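Local coordinates for Lactamase_B domain-containing protein (PDB 7EV5) that is a two-zinc hydrolase of the metallo-beta-lactamase fold with dual activity, probably as a B3-type beta-lactamase and a glyoxalase II, at residues P47-L51 with I118-F123; L146-L152 with I178-P182. All blocks are in the same frame, centred on the assembly; numbering follows the deposited sequence.

The metallo-beta-lactamase fold packs two mixed beta-sheets against each other, with helices on the outside, and the two contacts sample different layers of it. Interaction 1 comes first along the chain and spans the sandwich, joining strand 46-51 of one sheet to the hairpin 118-123 of the other. Interaction 2 opens after it has closed and lies on that second sheet, between strand 145-149 with the loop that follows and the chain leaving helix 167-178. Their centres are 18 Å apart and the nearest atoms about 5 Å, without touching. One contact thus joins the two sheets; the other covers the second sheet next to a zinc ligand, D150.

Interaction 1: P47-L51 with I118-F123; sequences PLAIL and IGTFTF
L48 and A49 close on the same methyl group of I118, joining the two sheets of the metallo-beta-lactamase sandwich. I118 CG2, anti to the backbone N, rests against both, 3.8 Å from L48 CB and from A49 CB. CG1 stands beside that N (chi1 -57°), and this longer branch of I118 carries CD1 to 4.1 Å from A49 CB and, more loosely, to the CD2 methyl of L51. The two branches of one isoleucine therefore span three residues of the facing strand.

Two phenylalanines flank this centre and receive their leucines differently. L48 CD1 approaches the F121 ring edge-on and near its plane, 3.9 Å from CE2, with the two side chains crossing at about a right angle. L51 CD1 instead rests over a face of F123, 3.9 Å from that ring's CE2; these side chains reach toward each other from opposite sheets. No hydrogen bond crosses the contact, which is held by apolar packing alone.

Backbone shape sets up the meeting. L48 departs from extended geometry, and both it and its neighbour A49 direct their CB atoms at the hairpin. Within their own sheet L48 makes backbone hydrogen bonds with A24, and A49 and L51 with I26. Y75 of strand 74-77 packs beside A49, L51 and I118, and V25 touches both L51 and F121, extending the apolar layer.

Opposite, a type II' turn from I118 to F121 links strands 115-118 and 121-127 into a tight hairpin. G119 takes the positive phi of 62° that this turn needs, and L48 CD1 lies 4.2 Å from its CA. Two backbone bonds pair the ends of the turn: F121 N donates to I118 O at 2.9 Å, and I118 N returns the bond to F121 O at 2.8 Å.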
ATOM      1  N   PRO A  47       7.890  -1.577  15.061  1.00 14.27           N
ATOM      2  CA  PRO A  47       6.687  -1.350  14.256  1.00 14.86           C
ATOM      3  C   PRO A  47       5.436  -1.411  15.115  1.00 13.79           C
ATOM      4  O   PRO A  47       5.369  -2.140  16.106  1.00 15.97           O
ATOM      5  CB  PRO A  47       6.713  -2.486  13.228  1.00 18.01           C
ATOM      6  CG  PRO A  47       7.595  -3.516  13.798  1.00 21.10           C
ATOM      7  CD  PRO A  47       8.561  -2.847  14.735  1.00 15.52           C
ATOM      8  N   LEU A  48       4.449  -0.602  14.719  1.00 13.73           N
ATOM      9  CA  LEU A  48       3.181  -0.462  15.421  1.00 14.65           C
ATOM     10  C   LEU A  48       2.005  -1.088  14.688  1.00 12.86           C
ATOM     11  O   LEU A  48       1.021  -1.457  15.340  1.00 13.25           O
ATOM     12  CB  LEU A  48       2.858   1.022  15.656  1.00 14.65           C
ATOM     13  CG  LEU A  48       3.909   1.834  16.405  1.00 18.34           C
ATOM     14  CD1 LEU A  48       3.522   3.307  16.437  1.00 20.41           C
ATOM     15  CD2 LEU A  48       4.092   1.288  17.818  1.00 17.57           C
ATOM     16  N   ALA A  49       2.085  -1.229  13.364  1.00 13.47           N
ATOM     17  CA  ALA A  49       0.961  -1.709  12.574  1.00 10.32           C
ATOM     18  C   ALA A  49       1.450  -2.009  11.167  1.00 11.35           C
ATOM     19  O   ALA A  49       2.469  -1.482  10.724  1.00 12.13           O
ATOM     20  CB  ALA A  49      -0.162  -0.665  12.515  1.00 14.65           C
ATOM     21  N   ILE A  50       0.697  -2.866  10.477  1.00 10.24           N
ATOM     22  CA  ILE A  50       0.803  -3.077   9.036  1.00  9.35           C
ATOM     23  C   ILE A  50      -0.429  -2.448   8.403  1.00  9.36           C
ATOM     24  O   ILE A  50      -1.562  -2.816   8.745  1.00  9.55           O
ATOM     25  CB  ILE A  50       0.859  -4.570   8.689  1.00  9.48           C
ATOM     26  CG1 ILE A  50       2.117  -5.202   9.282  1.00 11.93           C
ATOM     27  CG2 ILE A  50       0.789  -4.773   7.173  1.00 10.82           C
ATOM     28  CD1 ILE A  50       2.049  -6.704   9.339  1.00 11.45           C
ATOM     29  N   LEU A  51      -0.215  -1.504   7.489  1.00  7.71           N
ATOM     30  CA  LEU A  51      -1.290  -0.874   6.735  1.00  9.54           C
ATOM     31  C   LEU A  51      -1.200  -1.371   5.300  1.00  8.57           C
ATOM     32  O   LEU A  51      -0.155  -1.238   4.657  1.00  9.43           O
ATOM     33  CB  LEU A  51      -1.163   0.649   6.775  1.00  9.63           C
ATOM     34  CG  LEU A  51      -1.219   1.346   8.140  1.00 14.83           C
ATOM     35  CD1 LEU A  51      -1.331   2.851   7.963  1.00 12.71           C
ATOM     36  CD2 LEU A  51      -2.342   0.805   9.019  1.00 19.77           C
ATOM     37  N   ILE A 118      -2.204   5.957  14.147  1.00 15.19           N
ATOM     38  CA  ILE A 118      -1.420   4.815  14.603  1.00 19.08           C
ATOM     39  C   ILE A 118      -0.345   5.384  15.519  1.00 17.49           C
ATOM     40  O   ILE A 118       0.630   5.977  15.043  1.00 16.97           O
ATOM     41  CB  ILE A 118      -0.782   4.048  13.429  1.00 14.89           C
ATOM     42  CG1 ILE A 118      -1.839   3.557  12.419  1.00 15.76           C
ATOM     43  CG2 ILE A 118       0.073   2.879  13.951  1.00 17.75           C
ATOM     44  CD1 ILE A 118      -2.786   2.503  12.958  1.00 17.04           C
ATOM     45  N   GLY A 119      -0.511   5.207  16.824  1.00 17.39           N
ATOM     46  CA  GLY A 119       0.416   5.849  17.747  1.00 18.02           C
ATOM     47  C   GLY A 119       0.323   7.355  17.578  1.00 20.32           C
ATOM     48  O   GLY A 119      -0.761   7.939  17.672  1.00 21.61           O
ATOM     49  N   THR A 120       1.452   8.010  17.303  1.00 17.93           N
ATOM     50  CA  THR A 120       1.434   9.438  17.003  1.00 19.28           C
ATOM     51  C   THR A 120       1.464   9.744  15.508  1.00 17.94           C
ATOM     52  O   THR A 120       1.591  10.911  15.127  1.00 19.73           O
ATOM     53  CB  THR A 120       2.559  10.182  17.730  1.00 19.81           C
ATOM     54  OG1 THR A 120       3.813   9.550  17.458  1.00 24.80           O
ATOM     55  CG2 THR A 120       2.309  10.214  19.235  1.00 24.97           C
ATOM     56  N   PHE A 121       1.345   8.732  14.649  1.00 15.90           N
ATOM     57  CA  PHE A 121       1.242   8.957  13.210  1.00 15.41           C
ATOM     58  C   PHE A 121      -0.225   9.136  12.849  1.00 13.81           C
ATOM     59  O   PHE A 121      -1.035   8.231  13.080  1.00 17.58           O
ATOM     60  CB  PHE A 121       1.775   7.759  12.427  1.00 16.15           C
ATOM     61  CG  PHE A 121       3.201   7.392  12.733  1.00 16.00           C
ATOM     62  CD1 PHE A 121       4.249   7.950  12.013  1.00 14.67           C
ATOM     63  CD2 PHE A 121       3.489   6.468  13.714  1.00 15.62           C
ATOM     64  CE1 PHE A 121       5.559   7.588  12.278  1.00 16.39           C
ATOM     65  CE2 PHE A 121       4.806   6.106  13.993  1.00 17.80           C
ATOM     66  CZ  PHE A 121       5.841   6.671  13.267  1.00 14.97           C
ATOM     67  N   THR A 122      -0.570  10.274  12.260  1.00 15.88           N
ATOM     68  CA  THR A 122      -1.927  10.467  11.771  1.00 16.01           C
ATOM     69  C   THR A 122      -1.937  10.494  10.251  1.00 16.54           C
ATOM     70  O   THR A 122      -1.062  11.097   9.618  1.00 16.37           O
ATOM     71  CB  THR A 122      -2.583  11.721  12.354  1.00 18.70           C
ATOM     72  OG1 THR A 122      -2.613  11.604  13.779  1.00 25.44           O
ATOM     73  CG2 THR A 122      -4.023  11.860  11.852  1.00 22.78           C
ATOM     74  N   PHE A 123      -2.928   9.815   9.682  1.00 13.28           N
ATOM     75  CA  PHE A 123      -3.094   9.714   8.245  1.00 12.82           C
ATOM     76  C   PHE A 123      -4.491  10.161   7.864  1.00 13.82           C
ATOM     77  O   PHE A 123      -5.451   9.940   8.612  1.00 17.21           O
ATOM     78  CB  PHE A 123      -2.962   8.255   7.796  1.00 13.72           C
ATOM     79  CG  PHE A 123      -1.665   7.620   8.185  1.00 11.17           C
ATOM     80  CD1 PHE A 123      -0.525   7.814   7.419  1.00 12.94           C
ATOM     81  CD2 PHE A 123      -1.586   6.824   9.308  1.00 13.18           C
ATOM     82  CE1 PHE A 123       0.680   7.224   7.783  1.00 12.17           C
ATOM     83  CE2 PHE A 123      -0.394   6.229   9.676  1.00 12.69           C
ATOM     84  CZ  PHE A 123       0.739   6.424   8.914  1.00 11.70           C
TER

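Interaction 2: L146-L152 with I178-P182; sequences LFSGDVL and ILPLP. With ZN (zinc ion), chain C.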
ATOM      1  N   LEU A 146       2.314  10.273   0.324  1.00 10.59           N
ATOM      2  CA  LEU A 146       1.076   9.542   0.094  1.00 14.13           C
ATOM      3  C   LEU A 146       1.432   8.101  -0.242  1.00 10.66           C
ATOM      4  O   LEU A 146       2.098   7.838  -1.249  1.00 10.88           O
ATOM      5  CB  LEU A 146       0.303  10.173  -1.067  1.00 11.73           C
ATOM      6  CG  LEU A 146      -0.987   9.459  -1.492  1.00 11.22           C
ATOM      7  CD1 LEU A 146      -2.093   9.677  -0.480  1.00 12.41           C
ATOM      8  CD2 LEU A 146      -1.401   9.960  -2.881  1.00 12.86           C
ATOM      9  N   PHE A 147       0.969   7.165   0.583  1.00 10.54           N
ATOM     10  CA  PHE A 147       1.170   5.741   0.317  1.00  9.21           C
ATOM     11  C   PHE A 147      -0.090   5.266  -0.391  1.00  8.72           C
ATOM     12  O   PHE A 147      -1.077   4.908   0.245  1.00  9.09           O
ATOM     13  CB  PHE A 147       1.456   5.000   1.617  1.00  8.84           C
ATOM     14  CG  PHE A 147       2.636   5.562   2.361  1.00 10.14           C
ATOM     15  CD1 PHE A 147       3.920   5.175   2.022  1.00 10.00           C
ATOM     16  CD2 PHE A 147       2.463   6.501   3.368  1.00 11.10           C
ATOM     17  CE1 PHE A 147       5.011   5.684   2.679  1.00 11.59           C
ATOM     18  CE2 PHE A 147       3.561   7.031   4.033  1.00  9.91           C
ATOM     19  CZ  PHE A 147       4.838   6.628   3.692  1.00  9.70           C
ATOM     20  N   SER A 148      -0.052   5.284  -1.726  1.00  9.04           N
ATOM     21  CA  SER A 148      -1.245   5.104  -2.551  1.00  9.86           C
ATOM     22  C   SER A 148      -1.290   3.772  -3.296  1.00  8.85           C
ATOM     23  O   SER A 148      -2.121   3.604  -4.191  1.00  9.08           O
ATOM     24  CB  SER A 148      -1.392   6.272  -3.531  1.00  9.05           C
ATOM     25  OG  SER A 148      -0.150   6.598  -4.144  1.00 10.85           O
ATOM     26  N   GLY A 149      -0.419   2.828  -2.961  1.00  8.68           N
ATOM     27  CA  GLY A 149      -0.505   1.527  -3.603  1.00  8.88           C
ATOM     28  C   GLY A 149      -0.375   1.618  -5.111  1.00  9.47           C
ATOM     29  O   GLY A 149       0.523   2.279  -5.645  1.00  9.77           O
ATOM     30  N   ASP A 150      -1.277   0.935  -5.820  1.00  8.56           N
ATOM     31  CA  ASP A 150      -1.132   0.724  -7.255  1.00  9.72           C
ATOM     32  C   ASP A 150      -2.060   1.608  -8.075  1.00 10.83           C
ATOM     33  O   ASP A 150      -2.423   1.243  -9.190  1.00 12.35           O
ATOM     34  CB  ASP A 150      -1.315  -0.753  -7.609  1.00  9.53           C
ATOM     35  CG  ASP A 150      -0.183  -1.632  -7.091  1.00  9.27           C
ATOM     36  OD1 ASP A 150       0.723  -1.114  -6.409  1.00 10.02           O
ATOM     37  OD2 ASP A 150      -0.234  -2.855  -7.346  1.00  9.54           O
ATOM     38  N   VAL A 151      -2.416   2.782  -7.563  1.00 11.77           N
ATOM     39  CA  VAL A 151      -3.283   3.682  -8.315  1.00 11.65           C
ATOM     40  C   VAL A 151      -2.484   4.484  -9.337  1.00 12.48           C
ATOM     41  O   VAL A 151      -2.847   4.558 -10.520  1.00 12.80           O
ATOM     42  CB  VAL A 151      -4.040   4.590  -7.330  1.00 12.66           C
ATOM     43  CG1 VAL A 151      -4.791   5.670  -8.071  1.00 16.78           C
ATOM     44  CG2 VAL A 151      -5.005   3.757  -6.489  1.00 13.12           C
ATOM     45  N   LEU A 152      -1.391   5.099  -8.892  1.00 12.69           N
ATOM     46  CA  LEU A 152      -0.637   6.073  -9.673  1.00 12.28           C
ATOM     47  C   LEU A 152       0.840   5.756  -9.523  1.00 12.77           C
ATOM     48  O   LEU A 152       1.344   5.668  -8.401  1.00 12.78           O
ATOM     49  CB  LEU A 152      -0.909   7.493  -9.157  1.00 12.10           C
ATOM     50  CG  LEU A 152      -0.125   8.643  -9.789  1.00 12.55           C
ATOM     51  CD1 LEU A 152      -0.430   8.763 -11.282  1.00 15.52           C
ATOM     52  CD2 LEU A 152      -0.392   9.951  -9.067  1.00 15.09           C
ATOM     53  N   ILE A 178      -6.645  11.953  -5.655  1.00 12.07           N
ATOM     54  CA  ILE A 178      -5.193  11.985  -5.511  1.00 13.77           C
ATOM     55  C   ILE A 178      -4.599  13.300  -5.989  1.00 13.81           C
ATOM     56  O   ILE A 178      -3.899  13.982  -5.233  1.00 14.89           O
ATOM     57  CB  ILE A 178      -4.559  10.774  -6.207  1.00 13.00           C
ATOM     58  CG1 ILE A 178      -4.945   9.523  -5.424  1.00 15.29           C
ATOM     59  CG2 ILE A 178      -3.039  10.928  -6.301  1.00 14.87           C
ATOM     60  CD1 ILE A 178      -4.326   8.282  -5.940  1.00 20.12           C
ATOM     61  N   LEU A 179      -4.869  13.669  -7.238  1.00 14.55           N
ATOM     62  CA  LEU A 179      -4.258  14.873  -7.790  1.00 16.14           C
ATOM     63  C   LEU A 179      -4.614  16.178  -7.073  1.00 17.31           C
ATOM     64  O   LEU A 179      -3.799  17.112  -7.158  1.00 18.65           O
ATOM     65  CB  LEU A 179      -4.481  14.955  -9.305  1.00 17.80           C
ATOM     66  CG  LEU A 179      -3.871  13.804 -10.111  1.00 20.37           C
ATOM     67  CD1 LEU A 179      -4.144  13.982 -11.595  1.00 24.24           C
ATOM     68  CD2 LEU A 179      -2.378  13.654  -9.847  1.00 24.72           C
ATOM     69  N   PRO A 180      -5.758  16.333  -6.390  1.00 15.12           N
ATOM     70  CA  PRO A 180      -5.973  17.576  -5.618  1.00 17.08           C
ATOM     71  C   PRO A 180      -5.048  17.749  -4.418  1.00 18.56           C
ATOM     72  O   PRO A 180      -5.020  18.845  -3.840  1.00 20.19           O
ATOM     73  CB  PRO A 180      -7.441  17.482  -5.176  1.00 19.36           C
ATOM     74  CG  PRO A 180      -8.066  16.544  -6.135  1.00 17.84           C
ATOM     75  CD  PRO A 180      -6.998  15.531  -6.451  1.00 14.68           C
ATOM     76  N   LEU A 181      -4.308  16.717  -4.010  1.00 14.93           N
ATOM     77  CA  LEU A 181      -3.384  16.853  -2.895  1.00 17.49           C
ATOM     78  C   LEU A 181      -2.227  17.786  -3.276  1.00 16.47           C
ATOM     79  O   LEU A 181      -1.985  18.035  -4.459  1.00 18.13           O
ATOM     80  CB  LEU A 181      -2.853  15.474  -2.505  1.00 15.19           C
ATOM     81  CG  LEU A 181      -3.902  14.578  -1.854  1.00 16.47           C
ATOM     82  CD1 LEU A 181      -3.392  13.155  -1.721  1.00 14.47           C
ATOM     83  CD2 LEU A 181      -4.307  15.134  -0.492  1.00 23.99           C
ATOM     84  N   PRO A 182      -1.499  18.316  -2.287  1.00 16.63           N
ATOM     85  CA  PRO A 182      -0.457  19.308  -2.598  1.00 16.37           C
ATOM     86  C   PRO A 182       0.570  18.753  -3.574  1.00 20.34           C
ATOM     87  O   PRO A 182       0.930  17.574  -3.525  1.00 19.13           O
ATOM     88  CB  PRO A 182       0.165  19.603  -1.231  1.00 19.11           C
ATOM     89  CG  PRO A 182      -0.923  19.335  -0.263  1.00 19.32           C
ATOM     90  CD  PRO A 182      -1.690  18.168  -0.835  1.00 16.41           C
TER
HETATM   91 ZN    ZN C 302       1.100  -4.326  -6.847  1.00 11.60          ZN
HETATM   92  O   HOH W   1      -0.501  -5.442  -7.292  1.00 11.56           O
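S148 and I178 hold the closest CA atoms of the two segments, 8.5 Å apart; the first segment bends in a type II' turn from S148 to V151, the second in a type I turn from I178 to L181. In the metallo-beta-lactamase fold this is where the end of helix 167-178 covers the second sheet. I178 makes most of the contact, using both of its branches. I178 CG2, anti to the backbone N, sits between two leucines, 3.9 Å from L146 CD2 and 4.0 Å from L152 CD2. The longer branch runs toward the S148-V151 turn and presses I178 CD1 on V151 CG1 at 3.4 Å, tighter than ordinary van der Waals contact. L181 also packs on L146: L181 CD1 lies 3.9 Å from both L146 CD1 and L146 CD2, the side chains crossing at about a right angle.

L170 and I174 of the helix also pack on V151, so the residue after D150 is clasped by apolar groups. D150 itself turns from this layer to the metal centre and is a ligand of both zinc ions. At the zinc completed by D58, H59, H191 and a water, D150 OD2 bonds the ion at 2.0 Å, while D150 OD1 stays 3.3 Å away.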